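Local coordinates for protein tyrosine phosphatase PRL-1 (Leishmania major, PDB 3S4O), which removes phosphate from phosphotyrosine in proteins and may act as a virulence factor that supports intracellular survival of the parasite in host macrophages, at residues T8-Q16 against V127-N136; A80-L91 against T157-R167. All coordinates share one frame; numbering follows the deposited sequence.

Interaction 1: T8-Q16 against V127-N136; sequences TLIDCCDPQ and VALALVEYGN
C12 overlaps the last turn of the helix that ends at E133. Its SG stands anti to the backbone N (chi1 -179°), which carries the sulfur toward the helix end. There SG lies 3.6 Å from G135 N and 4.0 Å from Y134 CB. C12 CB meets the methyl L131 CD2 at 3.9 Å. That methyl also reaches back over the strand, 3.6 Å from D11 O. The other methyl, L131 CD1, packs on I10 CG2. V127 CG1 comes up to I10 CB at 4.2 Å, one turn earlier in the helix. Strand 8-13 and helix segment 127-133 run nearly parallel, with axes 8.4 Å apart and 20° between them. Beyond the helix, G135 CA gives a C-H...O contact to C13 O at 3.6 Å. P15 turns its CG and CD toward Y134 O, with CG at 3.2 Å. Polar ends turn to other partners: D11 bonds to H24 and the Y134 hydroxyl to D95. The contact sets the antiparallel edge strand of the sheet on the helix after the phosphate-binding loop, C116 to R122. No hydrogen bond joins the two segments. Backbone bonds tie the strand to strand 21-28; here it offers methyl groups, the C12 sulfur and the P15 ring.

Interaction 2: A80-L91 against T157-R167; sequences APPTRAVLDSWL and TQMHWITKYKR
W161 is the apolar centre, and two consecutive prolines lie over one face of its indole. P81 CB sits above the five-membered ring, 3.7 Å from its centroid. P82 CD sits above the six-membered ring, 3.5 Å from the centroid and 11° off the normal. Both are CH-pi contacts. The indole CG is anti to the backbone N of W161 (chi1 173°), and this swings the ring out from the helix under the prolines. L87 CD2 comes to the indole edge and also to the edge of the Y165 ring, 3.9 Å from Y165 CE1. One turn on, L91 CD1 approaches Y165 OH, whose polar partner is E133. At one polar end Q158 NE2 gives a nearly straight bond of 2.9 Å to A80 O. The acceptor lies in the amide plane, but the donor stands above the carbonyl plane. At the other end R84 NH1 donates to O of the R167 C-terminal carboxylate at 2.9 Å, in the plane of both groups but bent (137°). R167 is poorly ordered; its guanidinium turns to E133 and D95. A water bonded to K166 O accepts weakly from R84 NH2. T83 OG1 caps the helix of R84 by accepting from V86 N. The grip is thus largely aromatic and aliphatic, and the Q158 bond ties the chain just after the inferred proton donor, D78, to helix 156-164.

In the fold
The centres of interactions 1 and 2 lie 15 Å apart, and their segments alternate along the chain: 8-16, 80-91, 127-136, 157-167. Helix 122-133 joins them. In interaction 1 it packs on strand 7-13, at one edge of the mixed sheet. Its E133 reaches interaction 2, with a probable hydrogen bond from Y165 OH to OE1 (2.6 Å) and a salt bridge from R167 NE to OE2 (3.0 Å). E133 thus connects the chain end in interaction 2 to the helix of interaction 1. Interaction 2 lies nearer the active site, with the Q158 side chain about 6 Å from the bound thiosulfate. Helix 122-133 follows the phosphate-binding loop C116-R122, the CX5R signature, whose C116 is the predicted phosphocysteine nucleophile.

Interaction 1: T8-Q16 against V127-N136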
# COMPACT_ATOMS: atom_id res chain seq x y z
N THR A 8 0.56 -9.15 -4.69
CA THR A 8 1.90 -8.81 -5.14
C THR A 8 2.65 -8.17 -3.99
O THR A 8 2.22 -7.13 -3.48
CB THR A 8 1.83 -7.83 -6.32
OG1 THR A 8 1.16 -8.46 -7.42
CG2 THR A 8 3.19 -7.38 -6.76
N LEU A 9 3.74 -8.79 -3.56
CA LEU A 9 4.57 -8.27 -2.46
C LEU A 9 5.65 -7.35 -3.01
O LEU A 9 6.50 -7.78 -3.81
CB LEU A 9 5.21 -9.42 -1.67
CG LEU A 9 6.06 -9.06 -0.44
CD1 LEU A 9 5.23 -8.33 0.60
CD2 LEU A 9 6.64 -10.33 0.16
N ILE A 10 5.62 -6.10 -2.59
CA ILE A 10 6.65 -5.12 -2.94
C ILE A 10 7.33 -4.60 -1.69
O ILE A 10 6.68 -3.99 -0.85
CB ILE A 10 6.11 -3.91 -3.74
CG1 ILE A 10 5.31 -4.38 -4.97
CG2 ILE A 10 7.27 -3.02 -4.17
CD1 ILE A 10 5.25 -3.38 -6.12
N ASP A 11 8.63 -4.84 -1.58
CA ASP A 11 9.40 -4.36 -0.45
C ASP A 11 9.90 -2.94 -0.66
O ASP A 11 10.42 -2.59 -1.72
CB ASP A 11 10.59 -5.29 -0.17
CG ASP A 11 10.19 -6.61 0.47
OD1 ASP A 11 9.05 -6.73 0.97
OD2 ASP A 11 11.02 -7.54 0.46
N CYS A 12 9.71 -2.11 0.35
CA CYS A 12 10.32 -0.79 0.41
C CYS A 12 11.50 -0.87 1.37
O CYS A 12 11.31 -1.10 2.57
CB CYS A 12 9.32 0.27 0.89
SG CYS A 12 9.99 1.94 0.97
N CYS A 13 12.70 -0.67 0.84
CA CYS A 13 13.93 -0.88 1.59
C CYS A 13 14.59 0.40 2.10
O CYS A 13 14.43 1.46 1.52
CB CYS A 13 14.93 -1.66 0.72
SG CYS A 13 14.33 -3.31 0.25
N ASP A 14 15.32 0.26 3.21
CA ASP A 14 16.11 1.36 3.78
C ASP A 14 17.16 1.86 2.77
O ASP A 14 18.03 1.09 2.34
CB ASP A 14 16.82 0.90 5.07
CG ASP A 14 17.08 2.03 6.06
OD1 ASP A 14 17.36 3.18 5.64
OD2 ASP A 14 17.03 1.76 7.28
N PRO A 15 17.08 3.14 2.38
CA PRO A 15 18.08 3.73 1.50
C PRO A 15 19.51 3.54 2.01
O PRO A 15 20.41 3.22 1.24
CB PRO A 15 17.72 5.22 1.51
CG PRO A 15 16.31 5.27 1.91
CD PRO A 15 16.11 4.15 2.85
N GLN A 16 19.68 3.75 3.31
CA GLN A 16 21.00 3.62 3.96
C GLN A 16 21.50 2.19 3.91
O GLN A 16 22.62 1.92 3.49
CB GLN A 16 20.93 4.04 5.44
CG GLN A 16 20.06 5.27 5.75
CD GLN A 16 20.65 6.57 5.24
OE1 GLN A 16 21.84 6.67 4.96
NE2 GLN A 16 19.80 7.58 5.12
N VAL A 127 1.77 2.75 -3.47
CA VAL A 127 2.97 1.97 -3.20
C VAL A 127 4.17 2.63 -3.86
O VAL A 127 5.22 2.80 -3.24
CB VAL A 127 2.81 0.52 -3.64
CG1 VAL A 127 4.14 -0.22 -3.58
CG2 VAL A 127 1.77 -0.16 -2.78
N ALA A 128 3.99 3.04 -5.11
CA ALA A 128 5.03 3.72 -5.86
C ALA A 128 5.51 4.94 -5.08
O ALA A 128 6.71 5.18 -4.94
CB ALA A 128 4.51 4.15 -7.22
N LEU A 129 4.57 5.69 -4.55
CA LEU A 129 4.88 6.89 -3.80
C LEU A 129 5.69 6.59 -2.55
O LEU A 129 6.57 7.37 -2.19
CB LEU A 129 3.61 7.60 -3.39
CG LEU A 129 3.86 8.81 -2.48
CD1 LEU A 129 4.17 10.05 -3.29
CD2 LEU A 129 2.71 9.02 -1.54
N ALA A 130 5.33 5.51 -1.85
CA ALA A 130 6.06 5.09 -0.65
C ALA A 130 7.52 4.78 -1.00
O ALA A 130 8.43 5.14 -0.26
CB ALA A 130 5.41 3.88 0.01
N LEU A 131 7.72 4.12 -2.14
CA LEU A 131 9.06 3.78 -2.62
C LEU A 131 9.88 5.05 -2.89
O LEU A 131 11.08 5.09 -2.61
CB LEU A 131 9.02 2.94 -3.91
CG LEU A 131 8.54 1.49 -3.82
CD1 LEU A 131 8.41 0.91 -5.22
CD2 LEU A 131 9.50 0.64 -3.02
N VAL A 132 9.23 6.06 -3.44
CA VAL A 132 9.90 7.33 -3.72
C VAL A 132 10.21 8.07 -2.42
O VAL A 132 11.33 8.53 -2.22
CB VAL A 132 9.07 8.24 -4.63
CG1 VAL A 132 9.70 9.63 -4.69
CG2 VAL A 132 8.96 7.63 -6.02
N GLU A 133 9.22 8.17 -1.54
CA GLU A 133 9.36 8.97 -0.32
C GLU A 133 10.31 8.35 0.70
O GLU A 133 11.13 9.05 1.28
CB GLU A 133 7.98 9.20 0.32
CG GLU A 133 7.97 10.12 1.54
CD GLU A 133 8.73 11.39 1.35
OE1 GLU A 133 8.59 12.03 0.28
OE2 GLU A 133 9.49 11.75 2.30
N TYR A 134 10.19 7.04 0.92
CA TYR A 134 10.95 6.34 1.98
C TYR A 134 12.09 5.49 1.45
O TYR A 134 13.14 5.40 2.08
CB TYR A 134 10.01 5.48 2.85
CG TYR A 134 8.90 6.29 3.49
CD1 TYR A 134 9.14 7.10 4.60
CD2 TYR A 134 7.62 6.28 2.96
CE1 TYR A 134 8.14 7.86 5.17
CE2 TYR A 134 6.61 7.03 3.52
CZ TYR A 134 6.87 7.83 4.62
OH TYR A 134 5.85 8.58 5.17
N GLY A 135 11.90 4.88 0.30
CA GLY A 135 12.95 4.10 -0.34
C GLY A 135 13.95 4.94 -1.12
O GLY A 135 15.01 4.45 -1.50
N ASN A 136 13.61 6.21 -1.33
CA ASN A 136 14.39 7.15 -2.15
C ASN A 136 14.68 6.64 -3.55
O ASN A 136 15.70 6.96 -4.16
CB ASN A 136 15.68 7.59 -1.43
CG ASN A 136 15.41 8.61 -0.31
OD1 ASN A 136 14.34 9.22 -0.25
ND2 ASN A 136 16.39 8.79 0.57

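Interaction 2: A80-L91 against T157-R167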
# COMPACT_ATOMS: atom_id res chain seq x y z
N ALA A 80 -7.16 8.44 -11.32
CA ALA A 80 -6.67 9.69 -10.75
C ALA A 80 -5.43 9.45 -9.93
O ALA A 80 -5.21 8.33 -9.49
CB ALA A 80 -7.74 10.37 -9.89
N PRO A 81 -4.63 10.48 -9.71
CA PRO A 81 -3.61 10.41 -8.67
C PRO A 81 -4.27 10.55 -7.30
O PRO A 81 -5.41 11.00 -7.23
CB PRO A 81 -2.71 11.61 -8.95
CG PRO A 81 -3.19 12.22 -10.21
CD PRO A 81 -4.57 11.76 -10.45
N PRO A 82 -3.58 10.19 -6.22
CA PRO A 82 -4.10 10.47 -4.89
C PRO A 82 -4.40 11.94 -4.73
O PRO A 82 -3.61 12.79 -5.15
CB PRO A 82 -2.95 10.08 -3.95
CG PRO A 82 -2.01 9.34 -4.76
CD PRO A 82 -2.15 9.84 -6.15
N THR A 83 -5.54 12.25 -4.14
CA THR A 83 -5.76 13.60 -3.65
C THR A 83 -4.71 13.96 -2.58
O THR A 83 -3.99 13.10 -2.04
CB THR A 83 -7.17 13.77 -3.05
OG1 THR A 83 -7.29 12.93 -1.89
CG2 THR A 83 -8.24 13.39 -4.04
N ARG A 84 -4.60 15.25 -2.31
CA ARG A 84 -3.70 15.71 -1.25
C ARG A 84 -4.07 15.15 0.12
O ARG A 84 -3.19 14.82 0.91
CB ARG A 84 -3.70 17.25 -1.21
CG ARG A 84 -2.59 17.90 -0.37
CD ARG A 84 -1.19 17.35 -0.64
NE ARG A 84 -0.53 17.95 -1.79
CZ ARG A 84 0.79 17.88 -2.04
NH1 ARG A 84 1.60 17.23 -1.21
NH2 ARG A 84 1.29 18.47 -3.12
N ALA A 85 -5.37 15.02 0.41
CA ALA A 85 -5.84 14.42 1.68
C ALA A 85 -5.40 12.95 1.84
O ALA A 85 -4.90 12.55 2.88
CB ALA A 85 -7.37 14.55 1.79
N VAL A 86 -5.57 12.16 0.79
CA VAL A 86 -5.15 10.74 0.83
C VAL A 86 -3.65 10.62 1.00
O VAL A 86 -3.17 9.78 1.77
CB VAL A 86 -5.54 9.97 -0.45
CG1 VAL A 86 -4.88 8.58 -0.47
CG2 VAL A 86 -7.05 9.87 -0.55
N LEU A 87 -2.92 11.45 0.27
CA LEU A 87 -1.46 11.43 0.30
C LEU A 87 -0.93 11.74 1.68
O LEU A 87 -0.05 11.05 2.19
CB LEU A 87 -0.91 12.46 -0.70
CG LEU A 87 0.60 12.70 -0.64
CD1 LEU A 87 1.32 11.44 -1.04
CD2 LEU A 87 1.02 13.88 -1.51
N ASP A 88 -1.46 12.81 2.28
CA ASP A 88 -1.05 13.22 3.62
C ASP A 88 -1.40 12.15 4.66
O ASP A 88 -0.63 11.91 5.57
CB ASP A 88 -1.66 14.57 3.99
CG ASP A 88 -1.00 15.73 3.23
OD1 ASP A 88 0.13 15.55 2.70
OD2 ASP A 88 -1.61 16.83 3.16
N SER A 89 -2.55 11.50 4.49
CA SER A 89 -2.97 10.44 5.41
C SER A 89 -2.05 9.22 5.30
O SER A 89 -1.76 8.57 6.28
CB SER A 89 -4.42 10.03 5.14
OG SER A 89 -5.34 10.95 5.72
N TRP A 90 -1.63 8.94 4.07
CA TRP A 90 -0.74 7.82 3.74
C TRP A 90 0.62 8.03 4.34
O TRP A 90 1.14 7.15 5.02
CB TRP A 90 -0.65 7.69 2.21
CG TRP A 90 0.20 6.58 1.60
CD1 TRP A 90 1.12 6.74 0.60
CD2 TRP A 90 0.12 5.17 1.83
NE1 TRP A 90 1.65 5.52 0.25
CE2 TRP A 90 1.06 4.54 0.99
CE3 TRP A 90 -0.63 4.37 2.69
CZ2 TRP A 90 1.25 3.16 0.97
CZ3 TRP A 90 -0.43 2.99 2.68
CH2 TRP A 90 0.50 2.41 1.82
N LEU A 91 1.18 9.22 4.12
CA LEU A 91 2.48 9.55 4.69
C LEU A 91 2.42 9.58 6.22
O LEU A 91 3.38 9.16 6.89
CB LEU A 91 3.00 10.89 4.16
CG LEU A 91 3.27 11.06 2.66
CD1 LEU A 91 3.55 12.56 2.35
CD2 LEU A 91 4.41 10.20 2.19
N THR A 157 -1.55 9.83 -16.37
CA THR A 157 -1.78 10.89 -15.37
C THR A 157 -1.12 10.54 -14.03
O THR A 157 -0.50 11.40 -13.41
CB THR A 157 -3.29 11.12 -15.12
OG1 THR A 157 -3.95 11.49 -16.35
CG2 THR A 157 -3.50 12.23 -14.12
N GLN A 158 -1.26 9.29 -13.60
CA GLN A 158 -0.62 8.83 -12.37
C GLN A 158 0.91 8.87 -12.51
O GLN A 158 1.63 9.22 -11.57
CB GLN A 158 -1.11 7.42 -12.01
CG GLN A 158 -2.56 7.40 -11.50
CD GLN A 158 -3.28 6.07 -11.66
OE1 GLN A 158 -2.81 5.16 -12.35
NE2 GLN A 158 -4.43 5.96 -11.02
N MSE A 159 1.38 8.57 -13.72
CA MSE A 159 2.81 8.59 -14.02
C MSE A 159 3.35 10.01 -13.89
O MSE A 159 4.37 10.25 -13.24
CB MSE A 159 3.03 8.04 -15.44
CG MSE A 159 4.46 7.69 -15.79
SE MSE A 159 4.53 6.38 -17.28
CE MSE A 159 2.62 6.14 -17.64
N HIS A 160 2.66 10.96 -14.49
CA HIS A 160 3.06 12.37 -14.45
C HIS A 160 3.11 12.89 -13.02
O HIS A 160 4.08 13.55 -12.63
CB HIS A 160 2.11 13.24 -15.30
CG HIS A 160 2.44 13.24 -16.77
ND1 HIS A 160 1.50 13.02 -17.75
CD2 HIS A 160 3.62 13.44 -17.42
CE1 HIS A 160 2.08 13.08 -18.94
NE2 HIS A 160 3.36 13.34 -18.77
N TRP A 161 2.09 12.55 -12.23
CA TRP A 161 1.99 13.02 -10.85
C TRP A 161 3.13 12.52 -9.97
O TRP A 161 3.68 13.28 -9.18
CB TRP A 161 0.64 12.61 -10.25
CG TRP A 161 0.52 12.89 -8.80
CD1 TRP A 161 0.15 14.07 -8.22
CD2 TRP A 161 0.78 11.98 -7.74
NE1 TRP A 161 0.16 13.94 -6.86
CE2 TRP A 161 0.55 12.67 -6.53
CE3 TRP A 161 1.20 10.65 -7.68
CZ2 TRP A 161 0.71 12.06 -5.28
CZ3 TRP A 161 1.35 10.04 -6.43
CH2 TRP A 161 1.12 10.75 -5.26
N ILE A 162 3.47 11.25 -10.09
CA ILE A 162 4.57 10.68 -9.30
C ILE A 162 5.94 11.21 -9.75
O ILE A 162 6.84 11.38 -8.94
CB ILE A 162 4.53 9.14 -9.22
CG1 ILE A 162 5.35 8.69 -7.99
CG2 ILE A 162 5.02 8.50 -10.50
CD1 ILE A 162 5.19 7.24 -7.61
N THR A 163 6.09 11.50 -11.04
CA THR A 163 7.32 12.13 -11.56
C THR A 163 7.51 13.56 -11.03
O THR A 163 8.64 14.04 -10.95
CB THR A 163 7.28 12.17 -13.10
OG1 THR A 163 7.41 10.83 -13.60
CG2 THR A 163 8.40 13.05 -13.68
N LYS A 164 6.40 14.20 -10.69
CA LYS A 164 6.39 15.61 -10.25
C LYS A 164 6.44 15.82 -8.72
O LYS A 164 6.77 16.90 -8.25
CB LYS A 164 5.14 16.30 -10.81
CG LYS A 164 5.40 17.25 -11.96
CD LYS A 164 5.56 18.71 -11.50
CE LYS A 164 4.27 19.27 -10.92
NZ LYS A 164 4.48 20.62 -10.32
N TYR A 165 6.12 14.77 -7.97
CA TYR A 165 5.97 14.84 -6.50
C TYR A 165 7.23 15.21 -5.73
O TYR A 165 8.30 14.60 -5.91
CB TYR A 165 5.44 13.49 -5.95
CG TYR A 165 5.62 13.25 -4.45
CD1 TYR A 165 4.64 13.62 -3.54
CD2 TYR A 165 6.76 12.62 -3.96
CE1 TYR A 165 4.80 13.39 -2.18
CE2 TYR A 165 6.93 12.38 -2.61
CZ TYR A 165 5.95 12.77 -1.72
OH TYR A 165 6.13 12.53 -0.37
N LYS A 166 7.08 16.19 -4.84
CA LYS A 166 7.91 16.25 -3.63
C LYS A 166 7.11 16.72 -2.41
O LYS A 166 6.18 17.52 -2.54
CB LYS A 166 9.22 17.04 -3.84
CG LYS A 166 10.46 16.13 -3.93
CD LYS A 166 10.27 14.71 -3.35
CE LYS A 166 10.87 13.64 -4.23
NZ LYS A 166 12.29 13.37 -3.87
N ARG A 167 7.51 16.20 -1.25
CA ARG A 167 6.68 16.20 -0.01
C ARG A 167 5.46 17.12 -0.04
O ARG A 167 4.35 16.69 -0.35
CB ARG A 167 7.53 16.54 1.23
CG ARG A 167 8.20 15.31 1.97
CD ARG A 167 7.50 14.98 3.31
NE ARG A 167 8.02 13.74 3.91
CZ ARG A 167 7.35 12.94 4.75
NH1 ARG A 167 6.10 13.21 5.13
NH2 ARG A 167 7.94 11.84 5.21
OXT ARG A 167 5.57 18.32 0.25
O HOH W 1 4.03 17.07 -4.43